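Local coordinates for protein Alpha/beta fold hydrolase (Pseudomonas aeruginosa, PDB 6I8W) that degrades membrane phospholipids as a membrane-anchored phospholipase A of the alpha/beta hydrolase family, and is a virulence factor of this bacterium, at residues V45-L50 / A120-A125; A163-A168 / P238-L243. All coordinates share one frame; numbering follows the deposited sequence.

Contact 1. Residues V45-L50 / A120-A125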
ATOM      1  N   VAL A  45       5.199   2.278  16.746  1.00 37.55           N
ATOM      2  CA  VAL A  45       6.458   2.829  17.210  1.00 39.39           C
ATOM      3  C   VAL A  45       6.514   4.300  16.811  1.00 35.51           C
ATOM      4  O   VAL A  45       6.028   4.687  15.743  1.00 36.32           O
ATOM      5  CB  VAL A  45       7.672   2.034  16.637  1.00 42.55           C
ATOM      6  CG1 VAL A  45       7.683   2.069  15.126  1.00 38.95           C
ATOM      7  CG2 VAL A  45       8.994   2.569  17.214  1.00 42.53           C
ATOM      8  N   GLN A  46       7.089   5.118  17.678  1.00 37.01           N
ATOM      9  CA  GLN A  46       7.276   6.536  17.402  1.00 37.79           C
ATOM     10  C   GLN A  46       8.556   6.765  16.614  1.00 38.81           C
ATOM     11  O   GLN A  46       9.646   6.382  17.054  1.00 40.79           O
ATOM     12  CB  GLN A  46       7.326   7.341  18.711  1.00 39.71           C
ATOM     13  CG  GLN A  46       6.042   7.252  19.534  1.00 49.18           C
ATOM     14  CD  GLN A  46       6.224   7.777  20.951  1.00 58.77           C
ATOM     15  OE1 GLN A  46       7.346   7.969  21.414  1.00 51.38           O
ATOM     16  NE2 GLN A  46       5.117   8.010  21.645  1.00 67.64           N
ATOM     17  N   VAL A  47       8.419   7.424  15.470  1.00 37.99           N
ATOM     18  CA  VAL A  47       9.539   7.728  14.587  1.00 36.82           C
ATOM     19  C   VAL A  47       9.484   9.215  14.268  1.00 38.65           C
ATOM     20  O   VAL A  47       8.499   9.670  13.680  1.00 37.50           O
ATOM     21  CB  VAL A  47       9.476   6.891  13.279  1.00 35.17           C
ATOM     22  CG1 VAL A  47      10.675   7.198  12.420  1.00 36.93           C
ATOM     23  CG2 VAL A  47       9.370   5.396  13.602  1.00 34.30           C
ATOM     24  N   ASP A  48      10.519   9.953  14.685  1.00 39.07           N
ATOM     25  CA  ASP A  48      10.529  11.418  14.628  1.00 40.37           C
ATOM     26  C   ASP A  48       9.227  11.966  15.216  1.00 50.81           C
ATOM     27  O   ASP A  48       8.606  12.890  14.664  1.00 41.40           O
ATOM     28  CB  ASP A  48      10.757  11.964  13.213  1.00 47.41           C
ATOM     29  CG  ASP A  48      12.166  11.701  12.695  1.00 54.34           C
ATOM     30  OD1 ASP A  48      13.140  11.845  13.466  1.00 53.15           O
ATOM     31  OD2 ASP A  48      12.310  11.403  11.496  1.00 65.17           O
ATOM     32  N   ASN A  49       8.831  11.370  16.337  1.00 41.26           N
ATOM     33  CA  ASN A  49       7.640  11.770  17.078  1.00 42.11           C
ATOM     34  C   ASN A  49       6.344  11.531  16.305  1.00 41.62           C
ATOM     35  O   ASN A  49       5.300  12.032  16.691  1.00 42.60           O
ATOM     36  CB  ASN A  49       7.726  13.249  17.494  1.00 44.03           C
ATOM     37  CG  ASN A  49       6.873  13.564  18.720  1.00 52.94           C
ATOM     38  OD1 ASN A  49       6.772  12.758  19.644  1.00 45.54           O
ATOM     39  ND2 ASN A  49       6.252  14.734  18.726  1.00 46.79           N
ATOM     40  N   LEU A  50       6.395  10.743  15.236  1.00 39.42           N
ATOM     41  CA  LEU A  50       5.148  10.320  14.615  1.00 43.14           C
ATOM     42  C   LEU A  50       4.855   8.887  15.016  1.00 43.08           C
ATOM     43  O   LEU A  50       5.734   8.025  14.962  1.00 42.32           O
ATOM     44  CB  LEU A  50       5.217  10.396  13.088  1.00 43.43           C
ATOM     45  CG  LEU A  50       5.586  11.707  12.399  1.00 44.65           C
ATOM     46  CD1 LEU A  50       5.371  11.546  10.895  1.00 42.52           C
ATOM     47  CD2 LEU A  50       4.802  12.883  12.960  1.00 44.48           C
ATOM     48  N   ALA A 120      13.101   4.500   6.229  1.00 33.49           N
ATOM     49  CA  ALA A 120      14.434   4.105   6.675  1.00 37.32           C
ATOM     50  C   ALA A 120      14.595   4.309   8.185  1.00 39.71           C
ATOM     51  O   ALA A 120      15.148   3.458   8.875  1.00 40.29           O
ATOM     52  CB  ALA A 120      15.496   4.875   5.927  1.00 41.98           C
ATOM     53  N   ASN A 121      14.114   5.439   8.694  1.00 38.05           N
ATOM     54  CA  ASN A 121      14.137   5.689  10.132  1.00 36.62           C
ATOM     55  C   ASN A 121      13.272   4.666  10.892  1.00 38.37           C
ATOM     56  O   ASN A 121      13.604   4.268  12.013  1.00 34.17           O
ATOM     57  CB  ASN A 121      13.643   7.110  10.447  1.00 36.42           C
ATOM     58  CG  ASN A 121      14.596   8.192   9.958  1.00 50.89           C
ATOM     59  OD1 ASN A 121      15.767   7.934   9.707  1.00 48.94           O
ATOM     60  ND2 ASN A 121      14.083   9.415   9.816  1.00 52.56           N
ATOM     61  N   PHE A 122      12.160   4.270  10.287  1.00 32.01           N
ATOM     62  CA  PHE A 122      11.291   3.238  10.860  1.00 37.34           C
ATOM     63  C   PHE A 122      12.004   1.878  10.947  1.00 35.21           C
ATOM     64  O   PHE A 122      11.911   1.185  11.955  1.00 35.92           O
ATOM     65  CB  PHE A 122       9.997   3.108  10.041  1.00 31.71           C
ATOM     66  CG  PHE A 122       9.186   1.849  10.343  1.00 29.94           C
ATOM     67  CD1 PHE A 122       8.319   1.793  11.430  1.00 30.86           C
ATOM     68  CD2 PHE A 122       9.274   0.739   9.516  1.00 27.46           C
ATOM     69  CE1 PHE A 122       7.559   0.634  11.688  1.00 29.16           C
ATOM     70  CE2 PHE A 122       8.526  -0.423   9.773  1.00 29.52           C
ATOM     71  CZ  PHE A 122       7.677  -0.471  10.854  1.00 30.40           C
ATOM     72  N   ALA A 123      12.704   1.493   9.889  1.00 33.01           N
ATOM     73  CA  ALA A 123      13.427   0.227   9.914  1.00 35.54           C
ATOM     74  C   ALA A 123      14.442   0.230  11.066  1.00 40.25           C
ATOM     75  O   ALA A 123      14.527  -0.740  11.821  1.00 36.22           O
ATOM     76  CB  ALA A 123      14.121  -0.037   8.567  1.00 37.52           C
ATOM     77  N   ALA A 124      15.174   1.331  11.233  1.00 37.89           N
ATOM     78  CA  ALA A 124      16.109   1.440  12.348  1.00 38.47           C
ATOM     79  C   ALA A 124      15.378   1.363  13.688  1.00 42.28           C
ATOM     80  O   ALA A 124      15.871   0.758  14.645  1.00 40.19           O
ATOM     81  CB  ALA A 124      16.931   2.749  12.254  1.00 40.90           C
ATOM     82  N   ALA A 125      14.197   1.972  13.753  1.00 36.18           N
ATOM     83  CA  ALA A 125      13.447   2.021  14.995  1.00 39.47           C
ATOM     84  C   ALA A 125      12.980   0.632  15.444  1.00 38.17           C
ATOM     85  O   ALA A 125      12.851   0.383  16.644  1.00 37.81           O
ATOM     86  CB  ALA A 125      12.241   2.953  14.849  1.00 37.53           C
TER

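Contact 2. Residues A163-A168 / P238-L243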
ATOM      1  N   ALA A 163       4.648   3.906  -8.874  1.00 39.32           N
ATOM      2  CA  ALA A 163       4.677   5.232  -9.485  1.00 41.83           C
ATOM      3  C   ALA A 163       6.125   5.674  -9.650  1.00 42.34           C
ATOM      4  O   ALA A 163       7.028   5.044  -9.104  1.00 38.82           O
ATOM      5  CB  ALA A 163       3.886   6.243  -8.630  1.00 37.24           C
ATOM      6  N   GLY A 164       6.353   6.755 -10.394  1.00 47.52           N
ATOM      7  CA  GLY A 164       7.687   7.325 -10.472  1.00 42.66           C
ATOM      8  C   GLY A 164       8.350   7.411 -11.839  1.00 46.11           C
ATOM      9  O   GLY A 164       9.416   8.014 -11.964  1.00 48.33           O
ATOM     10  N   VAL A 165       7.749   6.817 -12.869  1.00 41.72           N
ATOM     11  CA  VAL A 165       8.251   7.033 -14.221  1.00 43.77           C
ATOM     12  C   VAL A 165       7.158   7.537 -15.150  1.00 44.13           C
ATOM     13  O   VAL A 165       5.972   7.437 -14.846  1.00 46.66           O
ATOM     14  CB  VAL A 165       8.868   5.745 -14.834  1.00 51.80           C
ATOM     15  CG1 VAL A 165      10.039   5.267 -13.996  1.00 47.03           C
ATOM     16  CG2 VAL A 165       7.816   4.654 -14.957  1.00 46.79           C
ATOM     17  N   MET A 166       7.585   8.084 -16.281  1.00 46.12           N
ATOM     18  CA  MET A 166       6.680   8.575 -17.314  0.62 50.44           C
ATOM     19  C   MET A 166       6.799   7.709 -18.565  1.00 49.53           C
ATOM     20  O   MET A 166       7.691   7.918 -19.376  1.00 55.79           O
ATOM     21  CB  MET A 166       6.986  10.042 -17.639  0.62 54.73           C
ATOM     22  CG  MET A 166       6.428  11.029 -16.612  0.62 58.00           C
ATOM     23  SD  MET A 166       6.951  12.747 -16.873  0.62 73.24           S
ATOM     24  CE  MET A 166       8.583  12.712 -16.127  0.62 49.72           C
ATOM     25  N   PRO A 167       5.898   6.726 -18.716  1.00 53.71           N
ATOM     26  CA  PRO A 167       5.911   5.749 -19.809  1.00 55.68           C
ATOM     27  C   PRO A 167       5.259   6.260 -21.091  1.00 59.33           C
ATOM     28  O   PRO A 167       4.653   7.340 -21.101  1.00 55.96           O
ATOM     29  CB  PRO A 167       5.111   4.582 -19.236  1.00 52.39           C
ATOM     30  CG  PRO A 167       4.214   5.186 -18.198  1.00 48.04           C
ATOM     31  CD  PRO A 167       4.691   6.589 -17.887  1.00 48.44           C
ATOM     32  N   ALA A 168       5.378   5.467 -22.150  1.00 58.36           N
ATOM     33  CA  ALA A 168       4.900   5.850 -23.475  1.00 62.59           C
ATOM     34  C   ALA A 168       3.380   5.996 -23.533  1.00 59.09           C
ATOM     35  O   ALA A 168       2.869   6.892 -24.191  1.00 65.53           O
ATOM     36  CB  ALA A 168       5.370   4.834 -24.507  1.00 68.35           C
ATOM     37  N   PRO A 238      11.118  12.316 -10.112  1.00 52.34           N
ATOM     38  CA  PRO A 238      11.296  11.326 -11.180  1.00 52.34           C
ATOM     39  C   PRO A 238      12.250  10.214 -10.765  1.00 47.28           C
ATOM     40  O   PRO A 238      13.295  10.486 -10.178  1.00 51.25           O
ATOM     41  CB  PRO A 238      11.878  12.149 -12.333  1.00 55.62           C
ATOM     42  CG  PRO A 238      12.448  13.379 -11.686  1.00 59.08           C
ATOM     43  CD  PRO A 238      11.586  13.660 -10.503  1.00 52.71           C
ATOM     44  N   LEU A 239      11.891   8.970 -11.058  1.00 50.32           N
ATOM     45  CA  LEU A 239      12.760   7.843 -10.752  1.00 46.06           C
ATOM     46  C   LEU A 239      13.837   7.587 -11.808  1.00 53.47           C
ATOM     47  O   LEU A 239      14.858   6.963 -11.510  1.00 54.73           O
ATOM     48  CB  LEU A 239      11.939   6.571 -10.585  1.00 42.72           C
ATOM     49  CG  LEU A 239      11.191   6.414  -9.268  1.00 42.33           C
ATOM     50  CD1 LEU A 239      10.474   5.078  -9.265  1.00 34.73           C
ATOM     51  CD2 LEU A 239      12.162   6.522  -8.096  1.00 40.34           C
ATOM     52  N   GLU A 240      13.600   8.040 -13.039  1.00 53.06           N
ATOM     53  CA  GLU A 240      14.514   7.741 -14.144  1.00 52.29           C
ATOM     54  C   GLU A 240      15.986   8.066 -13.814  1.00 55.37           C
ATOM     55  O   GLU A 240      16.862   7.263 -14.115  1.00 55.78           O
ATOM     56  CB  GLU A 240      14.077   8.461 -15.425  1.00 62.63           C
ATOM     57  CG  GLU A 240      12.821   7.881 -16.074  1.00 62.61           C
ATOM     58  CD  GLU A 240      11.527   8.503 -15.550  1.00 64.02           C
ATOM     59  OE1 GLU A 240      11.558   9.197 -14.505  1.00 62.10           O
ATOM     60  OE2 GLU A 240      10.476   8.306 -16.197  1.00 59.17           O
ATOM     61  N   PRO A 241      16.269   9.230 -13.189  1.00 56.94           N
ATOM     62  CA  PRO A 241      17.678   9.454 -12.828  1.00 60.62           C
ATOM     63  C   PRO A 241      18.165   8.648 -11.609  1.00 58.07           C
ATOM     64  O   PRO A 241      19.362   8.642 -11.341  1.00 60.86           O
ATOM     65  CB  PRO A 241      17.729  10.958 -12.511  1.00 64.54           C
ATOM     66  CG  PRO A 241      16.447  11.533 -13.046  1.00 63.99           C
ATOM     67  CD  PRO A 241      15.453  10.427 -12.907  1.00 54.71           C
ATOM     68  N   GLU A 242      17.261   8.022 -10.860  1.00 50.64           N
ATOM     69  CA  GLU A 242      17.640   7.359  -9.609  1.00 53.72           C
ATOM     70  C   GLU A 242      17.846   5.851  -9.749  1.00 52.27           C
ATOM     71  O   GLU A 242      18.695   5.270  -9.070  1.00 52.41           O
ATOM     72  CB  GLU A 242      16.587   7.631  -8.516  1.00 53.74           C
ATOM     73  CG  GLU A 242      16.193   9.117  -8.343  1.00 54.42           C
ATOM     74  CD  GLU A 242      17.388  10.037  -8.117  1.00 67.36           C
ATOM     75  OE1 GLU A 242      18.355   9.607  -7.452  1.00 70.86           O
ATOM     76  OE2 GLU A 242      17.348  11.204  -8.586  1.00 64.89           O
ATOM     77  N   LEU A 243      17.063   5.219 -10.618  1.00 48.46           N
ATOM     78  CA  LEU A 243      17.131   3.767 -10.800  1.00 48.35           C
ATOM     79  C   LEU A 243      18.545   3.222 -11.067  1.00 53.12           C
ATOM     80  O   LEU A 243      18.889   2.175 -10.527  1.00 49.64           O
ATOM     81  CB  LEU A 243      16.195   3.339 -11.930  1.00 50.04           C
ATOM     82  CG  LEU A 243      14.719   3.612 -11.664  1.00 53.11           C
ATOM     83  CD1 LEU A 243      13.883   3.301 -12.880  1.00 56.60           C
ATOM     84  CD2 LEU A 243      14.264   2.779 -10.484  1.00 48.99           C
TER

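Contact 1. Residues V45-L50 / A120-A125
The one polar bond across this contact is weak: N121 ND2 donates to D48 OD2 over 3.1 Å, and its weakness lies in the bent N-H...O angle of 124°. The two side chains cross at about a right angle, with carboxylate and amide planes 89° apart. D48 belongs to the type I' turn V47-L50, which links strands 41-47 and 50-57; the left-handed backbone angles of its two central residues, D48 and N49, suit Asp and Asn.

Apart from this bond the contact is apolar. V47 wedges its two methyls against the helix: CG1, anti to the backbone N (chi1 -178°), lies 3.6 Å from N121 CB, while CG2 reaches the edge of the F122 ring, near its plane, and sits 4.0 Å from A125 CB. V45, two residues back on the same face of the strand, sends CG1 to within 3.7 Å of F122 CE1, and its CG2 also meets A125 CB at 4.0 Å. The small A125 lets both valines approach the last turn of helix 112-125. F122 continues inward to I52, V92 and L94 and meets Y54 edge to face.

V45 and V47 thus bury most of the strand's share of the surface, by van der Waals contact, whereas the weak D48-N121 bond, on the solvent-exposed side, probably adds little.

Contact 2. Residues A163-A168 / P238-L243
E240 and V165 cross obliquely, the carboxylate of the glutamate lying against the backbone and CB of the valine. The E240 chain bends at chi2 (89°), which turns CD back toward segment 163-168, and OE2 then takes the N-H of M166 at 2.9 Å through its syn lone pair, in a nearly straight bond (164°). A glutamate suits this place because its length lets a side chain satisfy a backbone amide of the facing loop.

The CB of L239 points toward that loop. Its N donates to G164 O at 2.8 Å, in the carbonyl plane, while its CD1 lies 3.4 Å from A163 O and its CB packs 4.1 Å from V165 CG1. Glycine suits position 164 because a CB there would jam against A163 O and run into L239 CD1.

The loop leaving the C-terminal end of strand 154-160 is thus joined to the loop that runs toward strand 250-255, across a mainly helical insertion consistent with the family's cap (lid). In alpha/beta hydrolases the C-terminal ends of the parallel strands carry the active site; A163 lies near the probable Ser-His-Asp triad and bonds through its backbone to S137 of the predicted nucleophile elbow.

From the N terminus, helix 3-38 leads into strand 41-47, whose end and following turn form the first half of contact 1. The chain then runs through strands 50-57, 64-68 and 90-94 before helix 112-125 returns to close that loop. Strands 131-136 and 154-160 follow, and contact 2 opens; its loop, mainly helices 172-177, 191-199 and 208-234, closes just ahead of strand 250-255. The two loops follow in series, neither nesting nor crossing. The contact centres are 27 Å apart, with nearest atoms about 14 Å apart, so contact 1 holds the outermost strand (within this chain) to helix 112-125, while contact 2 joins two loops that border the helical insertion.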